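Local coordinates for ribonucleoside-diphosphate reductase (Pseudomonas aeruginosa, PDB 5IM3), which probably reduces ribonucleoside diphosphates to the deoxyribonucleotides needed for DNA synthesis, and binds dATP at several sites as an allosteric enzyme, at residues Thr376-Asp381 / Asn404-Val409; Cys451-Thr456 / Val581-Leu586. All coordinates share one frame; numbering follows the deposited sequence.

Contact 1. Residues Thr376-Asp381 / Asn404-Val409; sequences TTVPDD and NDWTPV. With DTP (2'-deoxyadenosine 5'-triphosphate), chain G.
Two parallel neighbours of the ten-stranded alpha-beta barrel, strands 373-377 and 401-405, meet here at their C-terminal ends as the two strands of a beta-alpha-beta unit whose helix is 382-395, and the loops that follow them reach a dATP at the subunit interface, consistent with the allosteric specificity site of class I reductases. Thr376 pairs with Asn404 and Thr377 with Asp405, and the backbone bonds Asp405 N to Thr376 O and Val378 N to Asp405 O hold the register. Each pair also joins through its side chains, which lie side by side and point the same way. Thr376 OG1 donates to Asn404 OD1 at 2.7 Å, from 46° out of the carbonyl plane. On the other face of the sheet Thr377 OG1, anti to the backbone N (chi1 178°), donates to Asp405 OD2 at 2.9 Å on the anti side of the carboxylate, somewhat out of its plane; OD2 is also hydrogen-bonded to His513 NE2, its strongest polar partner. Asp405 OD1 accepts from Thr407 N in an Asx turn that starts the loop.

Beyond the strands, Val378 CG2 sits over the five-membered ring of Trp406, 3.8 Å from its centroid, a CH-pi contact close to the ring normal. The other methyl of Val378, CG1, meets Trp406 CZ3 and, at 4.0 Å, Val409 CG2. Pro408 CG packs against Val378 O at 3.3 Å. Asp380, centre of an inverse gamma turn, carries its CB past Pro408 O (3.2 Å) and accepts a hydrogen bond from the dATP O3' on OD1 (2.7 Å); a salt bridge from OD2 to Arg410 should help hold the carboxylate. Val409 CG1 lies 3.7 Å from the same O3'.

Helix 382-395 covers Val378 and Trp406 through Ile385, helix 427-440 packs on the indole, and strand 450-455 continues the sheet beside Asn404.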
loop_
_atom_site.group_PDB
_atom_site.type_symbol
_atom_site.label_atom_id
_atom_site.label_comp_id
_atom_site.label_asym_id
_atom_site.label_seq_id
_atom_site.Cartn_x
_atom_site.Cartn_y
_atom_site.Cartn_z
ATOM N N THR A 376 -0.823 41.955 15.367
ATOM C CA THR A 376 -1.809 42.225 16.403
ATOM C C THR A 376 -1.774 41.117 17.443
ATOM O O THR A 376 -1.239 40.030 17.214
ATOM C CB THR A 376 -3.233 42.329 15.837
ATOM O OG1 THR A 376 -3.695 41.025 15.458
ATOM C CG2 THR A 376 -3.279 43.257 14.627
ATOM N N THR A 377 -2.363 41.413 18.598
ATOM C CA THR A 377 -2.578 40.435 19.655
ATOM C C THR A 377 -4.036 40.524 20.079
ATOM O O THR A 377 -4.566 41.627 20.251
ATOM C CB THR A 377 -1.635 40.675 20.844
ATOM O OG1 THR A 377 -1.909 39.723 21.876
ATOM C CG2 THR A 377 -1.788 42.087 21.399
ATOM N N VAL A 378 -4.683 39.377 20.220
ATOM C CA VAL A 378 -6.127 39.301 20.445
ATOM C C VAL A 378 -6.378 39.111 21.938
ATOM O O VAL A 378 -5.826 38.174 22.528
ATOM C CB VAL A 378 -6.767 38.158 19.639
ATOM C CG1 VAL A 378 -8.283 38.233 19.729
ATOM C CG2 VAL A 378 -6.326 38.213 18.189
ATOM N N PRO A 379 -7.181 39.959 22.576
ATOM C CA PRO A 379 -7.460 39.783 24.005
ATOM C C PRO A 379 -8.525 38.723 24.262
ATOM O O PRO A 379 -9.361 38.414 23.412
ATOM C CB PRO A 379 -7.951 41.169 24.440
ATOM C CG PRO A 379 -8.561 41.737 23.219
ATOM C CD PRO A 379 -7.752 41.214 22.060
ATOM N N ASP A 380 -8.481 38.173 25.478
ATOM C CA ASP A 380 -9.382 37.097 25.882
ATOM C C ASP A 380 -10.726 37.632 26.370
ATOM O O ASP A 380 -11.196 37.249 27.446
ATOM C CB ASP A 380 -8.726 36.246 26.977
ATOM C CG ASP A 380 -9.549 35.016 27.346
ATOM O OD1 ASP A 380 -10.163 34.414 26.442
ATOM O OD2 ASP A 380 -9.583 34.655 28.543
ATOM N N ASP A 381 -11.354 38.516 25.598
ATOM C CA ASP A 381 -12.733 38.908 25.857
ATOM C C ASP A 381 -13.451 39.057 24.525
ATOM O O ASP A 381 -12.833 39.359 23.499
ATOM C CB ASP A 381 -12.823 40.206 26.700
ATOM C CG ASP A 381 -12.272 41.412 25.990
ATOM O OD1 ASP A 381 -11.051 41.649 26.073
ATOM O OD2 ASP A 381 -13.075 42.138 25.371
ATOM N N ASN A 404 -1.636 37.540 13.520
ATOM C CA ASN A 404 -2.539 37.579 14.668
ATOM C C ASN A 404 -2.048 36.619 15.740
ATOM O O ASN A 404 -1.906 35.418 15.482
ATOM C CB ASN A 404 -3.968 37.192 14.279
ATOM C CG ASN A 404 -4.701 38.272 13.530
ATOM O OD1 ASN A 404 -4.237 39.408 13.409
ATOM N ND2 ASN A 404 -5.876 37.919 13.025
ATOM N N ASP A 405 -1.833 37.138 16.948
ATOM C CA ASP A 405 -1.532 36.312 18.114
ATOM C C ASP A 405 -2.840 35.927 18.803
ATOM O O ASP A 405 -3.474 36.760 19.459
ATOM C CB ASP A 405 -0.612 37.061 19.073
ATOM C CG ASP A 405 -0.623 36.467 20.469
ATOM O OD1 ASP A 405 -0.692 35.226 20.586
ATOM O OD2 ASP A 405 -0.570 37.242 21.449
ATOM N N TRP A 406 -3.235 34.663 18.669
ATOM C CA TRP A 406 -4.472 34.166 19.257
ATOM C C TRP A 406 -4.253 33.406 20.557
ATOM O O TRP A 406 -5.223 32.918 21.145
ATOM C CB TRP A 406 -5.204 33.284 18.243
ATOM C CG TRP A 406 -5.954 34.115 17.267
ATOM C CD1 TRP A 406 -5.472 34.670 16.115
ATOM C CD2 TRP A 406 -7.317 34.535 17.375
ATOM N NE1 TRP A 406 -6.456 35.400 15.495
ATOM C CE2 TRP A 406 -7.598 35.333 16.247
ATOM C CE3 TRP A 406 -8.329 34.313 18.312
ATOM C CZ2 TRP A 406 -8.850 35.905 16.032
ATOM C CZ3 TRP A 406 -9.569 34.882 18.095
ATOM C CH2 TRP A 406 -9.820 35.667 16.965
ATOM N N THR A 407 -3.015 33.326 21.032
ATOM C CA THR A 407 -2.723 32.574 22.248
ATOM C C THR A 407 -3.537 33.016 23.460
ATOM O O THR A 407 -3.941 32.139 24.243
ATOM C CB THR A 407 -1.223 32.673 22.544
ATOM O OG1 THR A 407 -0.491 32.021 21.498
ATOM C CG2 THR A 407 -0.872 32.034 23.884
ATOM N N PRO A 408 -3.801 34.306 23.694
ATOM C CA PRO A 408 -4.488 34.690 24.942
ATOM C C PRO A 408 -5.910 34.164 25.063
ATOM O O PRO A 408 -6.442 34.130 26.180
ATOM C CB PRO A 408 -4.468 36.228 24.902
ATOM C CG PRO A 408 -3.372 36.582 23.951
ATOM C CD PRO A 408 -3.365 35.486 22.926
ATOM N N VAL A 409 -6.537 33.751 23.966
ATOM C CA VAL A 409 -7.952 33.391 23.973
ATOM C C VAL A 409 -8.115 31.988 24.551
ATOM O O VAL A 409 -7.452 31.043 24.112
ATOM C CB VAL A 409 -8.536 33.492 22.554
ATOM C CG1 VAL A 409 -9.984 33.026 22.519
ATOM C CG2 VAL A 409 -8.429 34.925 22.047
HETATM P PG DTP G . -14.366 36.670 32.489
HETATM O O1G DTP G . -14.995 35.318 32.442
HETATM O O2G DTP G . -13.862 37.052 33.882
HETATM O O3G DTP G . -13.194 36.798 31.516
HETATM P PB DTP G . -15.417 38.722 30.761
HETATM O O1B DTP G . -14.033 39.064 30.381
HETATM O O2B DTP G . -16.237 39.985 31.023
HETATM O O3B DTP G . -15.395 37.810 32.066
HETATM P PA DTP G . -15.722 37.863 28.091
HETATM O O1A DTP G . -14.539 38.705 28.047
HETATM O O2A DTP G . -16.796 38.513 27.250
HETATM O O3A DTP G . -16.142 37.879 29.621
HETATM O "O5'" DTP G . -15.376 36.430 27.532
HETATM C "C5'" DTP G . -14.181 35.722 27.921
HETATM C "C4'" DTP G . -13.921 34.593 26.954
HETATM O "O4'" DTP G . -15.127 33.815 26.792
HETATM C "C3'" DTP G . -13.480 35.014 25.551
HETATM O "O3'" DTP G . -12.454 34.145 25.072
HETATM C "C2'" DTP G . -14.748 34.863 24.721
HETATM C "C1'" DTP G . -15.485 33.736 25.422
HETATM N N9 DTP G . -16.935 33.833 25.332
HETATM C C8 DTP G . -17.741 34.623 26.107
HETATM N N7 DTP G . -19.011 34.571 25.785
HETATM C C5 DTP G . -19.045 33.673 24.729
HETATM C C6 DTP G . -20.100 33.170 23.946
HETATM N N6 DTP G . -21.379 33.517 24.112
HETATM N N1 DTP G . -19.794 32.278 22.979
HETATM C C2 DTP G . -18.517 31.918 22.817
HETATM N N3 DTP G . -17.438 32.326 23.490
HETATM C C4 DTP G . -17.773 33.210 24.440
#

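Contact 2. Residues Cys451-Thr456 / Val581-Leu586; sequences CAYLET and VHSSNL
A buried strand-to-loop contact inside the barrel domain places Tyr453, on strand 450-455, against the loop between helix 566-571 and strand 600-608. The Tyr453 ring does most of the touching. Ser583 CB lies over one face in a CH-pi contact, 3.8 Å from the ring centroid and shifted toward CG, its nearest ring atom at 3.4 Å. The backbone N of Ser584 lies over the same face, 3.7 Å from Tyr453 CE2 near the rim. A chi1 of -76° sets CG anti to the carbonyl carbon, beside the backbone N. Asn585 O sits at the ring edge, in plane, and the OH donates to it at 2.6 Å, tilted 18° from the carbonyl plane. Ser583 OG turns back to its own loop and donates to Ser584 O, while Ser584 OG is bonded to Ile590 O. Cys451, at the start of segment 451-456, meets the end of loop 581-586, with its CB 4.0 Å from Leu586 CD1. One tyrosine thus combines apolar cover from a serine methylene with a directional bond from its hydroxyl. Because that bond ends on a backbone carbonyl, it gives the hydroxyl hydrogen of a buried tyrosine an acceptor and ties the path of the loop main chain to the strand.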
loop_
_atom_site.group_PDB
_atom_site.type_symbol
_atom_site.label_atom_id
_atom_site.label_comp_id
_atom_site.label_asym_id
_atom_site.label_seq_id
_atom_site.Cartn_x
_atom_site.Cartn_y
_atom_site.Cartn_z
ATOM N N CYS A 451 -2.152 35.414 9.041
ATOM C CA CYS A 451 -1.543 34.241 9.663
ATOM C C CYS A 451 -1.845 34.262 11.152
ATOM O O CYS A 451 -1.503 35.227 11.840
ATOM C CB CYS A 451 -0.028 34.204 9.434
ATOM S SG CYS A 451 0.793 32.754 10.163
ATOM N N ALA A 452 -2.465 33.193 11.650
ATOM C CA ALA A 452 -2.763 33.064 13.070
ATOM C C ALA A 452 -1.656 32.293 13.779
ATOM O O ALA A 452 -1.175 31.271 13.280
ATOM C CB ALA A 452 -4.107 32.362 13.276
ATOM N N TYR A 453 -1.251 32.795 14.943
ATOM C CA TYR A 453 -0.207 32.189 15.757
ATOM C C TYR A 453 -0.803 31.624 17.041
ATOM O O TYR A 453 -1.694 32.231 17.642
ATOM C CB TYR A 453 0.877 33.209 16.109
ATOM C CG TYR A 453 1.828 33.540 14.985
ATOM C CD1 TYR A 453 1.452 34.400 13.960
ATOM C CD2 TYR A 453 3.117 33.030 14.972
ATOM C CE1 TYR A 453 2.325 34.719 12.940
ATOM C CE2 TYR A 453 3.998 33.343 13.953
ATOM C CZ TYR A 453 3.594 34.188 12.940
ATOM O OH TYR A 453 4.460 34.506 11.923
ATOM N N LEU A 454 -0.299 30.467 17.467
ATOM C CA LEU A 454 -0.731 29.856 18.718
ATOM C C LEU A 454 0.465 29.227 19.420
ATOM O O LEU A 454 1.285 28.561 18.784
ATOM C CB LEU A 454 -1.811 28.799 18.482
ATOM C CG LEU A 454 -2.641 28.455 19.716
ATOM C CD1 LEU A 454 -3.582 29.602 20.058
ATOM C CD2 LEU A 454 -3.413 27.163 19.504
ATOM N N GLU A 455 0.555 29.441 20.729
ATOM C CA GLU A 455 1.662 28.917 21.513
ATOM C C GLU A 455 1.447 27.431 21.805
ATOM O O GLU A 455 0.312 26.950 21.878
ATOM C CB GLU A 455 1.812 29.715 22.809
ATOM C CG GLU A 455 3.192 29.642 23.444
ATOM C CD GLU A 455 3.459 30.788 24.402
ATOM O OE1 GLU A 455 2.952 31.907 24.159
ATOM O OE2 GLU A 455 4.182 30.576 25.397
ATOM N N THR A 456 2.560 26.705 21.977
ATOM C CA THR A 456 2.542 25.245 21.878
ATOM C C THR A 456 1.913 24.548 23.084
ATOM O O THR A 456 1.558 23.368 22.976
ATOM C CB THR A 456 3.968 24.722 21.673
ATOM O OG1 THR A 456 4.631 25.520 20.684
ATOM C CG2 THR A 456 3.944 23.280 21.195
ATOM N N VAL A 581 7.019 40.600 22.463
ATOM C CA VAL A 581 6.715 40.102 21.124
ATOM C C VAL A 581 5.775 38.911 21.260
ATOM O O VAL A 581 6.140 37.878 21.830
ATOM C CB VAL A 581 7.991 39.709 20.368
ATOM C CG1 VAL A 581 7.656 39.335 18.926
ATOM C CG2 VAL A 581 9.008 40.836 20.415
ATOM N N HIS A 582 4.565 39.050 20.722
ATOM C CA HIS A 582 3.527 38.048 20.889
ATOM C C HIS A 582 3.413 37.105 19.704
ATOM O O HIS A 582 2.784 36.046 19.829
ATOM C CB HIS A 582 2.177 38.735 21.126
ATOM C CG HIS A 582 2.067 39.404 22.463
ATOM N ND1 HIS A 582 1.717 40.729 22.606
ATOM C CD2 HIS A 582 2.257 38.929 23.716
ATOM C CE1 HIS A 582 1.703 41.044 23.889
ATOM N NE2 HIS A 582 2.025 39.968 24.584
ATOM N N SER A 583 4.005 37.459 18.572
ATOM C CA SER A 583 4.068 36.579 17.413
ATOM C C SER A 583 4.956 37.253 16.374
ATOM O O SER A 583 5.501 38.338 16.602
ATOM C CB SER A 583 2.680 36.287 16.844
ATOM O OG SER A 583 2.179 37.382 16.096
ATOM N N SER A 584 5.102 36.598 15.232
ATOM C CA SER A 584 5.708 37.214 14.068
ATOM C C SER A 584 4.586 37.638 13.116
ATOM O O SER A 584 3.417 37.704 13.508
ATOM C CB SER A 584 6.713 36.244 13.445
ATOM O OG SER A 584 7.479 36.891 12.448
ATOM N N ASN A 585 4.924 37.927 11.869
ATOM C CA ASN A 585 3.956 38.480 10.937
ATOM C C ASN A 585 3.564 37.433 9.898
ATOM O O ASN A 585 3.899 36.246 10.014
ATOM C CB ASN A 585 4.517 39.742 10.281
ATOM C CG ASN A 585 5.655 39.444 9.327
ATOM O OD1 ASN A 585 6.574 38.690 9.654
ATOM N ND2 ASN A 585 5.592 40.022 8.131
ATOM N N LEU A 586 2.838 37.887 8.875
ATOM C CA LEU A 586 2.388 36.997 7.812
ATOM C C LEU A 586 3.551 36.244 7.169
ATOM O O LEU A 586 3.408 35.076 6.787
ATOM C CB LEU A 586 1.626 37.804 6.760
ATOM C CG LEU A 586 1.147 37.052 5.515
ATOM C CD1 LEU A 586 0.191 35.919 5.881
ATOM C CD2 LEU A 586 0.482 38.012 4.542
#

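In the fold
Contacts 1 and 2 adjoin in one sheet, their centres 10 Å apart, because strands 401-405 and 450-455 are parallel neighbours. Probable backbone hydrogen bonds join them, from Tyr453 N to Asn404 O (2.8 Å) and from Asn404 N to Cys451 O (2.9 Å). Loop 581-586 also reaches back to contact 1: His582 CB packs 3.1 Å from Asp405 OD2, and His582 touches Thr377. Thr407 OG1, just past strand 401-405, is hydrogen-bonded to Glu455 N at the end of strand 450-455. The dATP belongs to contact 1 alone; Arg410 and, from the second subunit, Lys397 and the carbonyl of Val440 are also hydrogen-bonded to it. Contact 2 lies away from the annotated nucleotide sites.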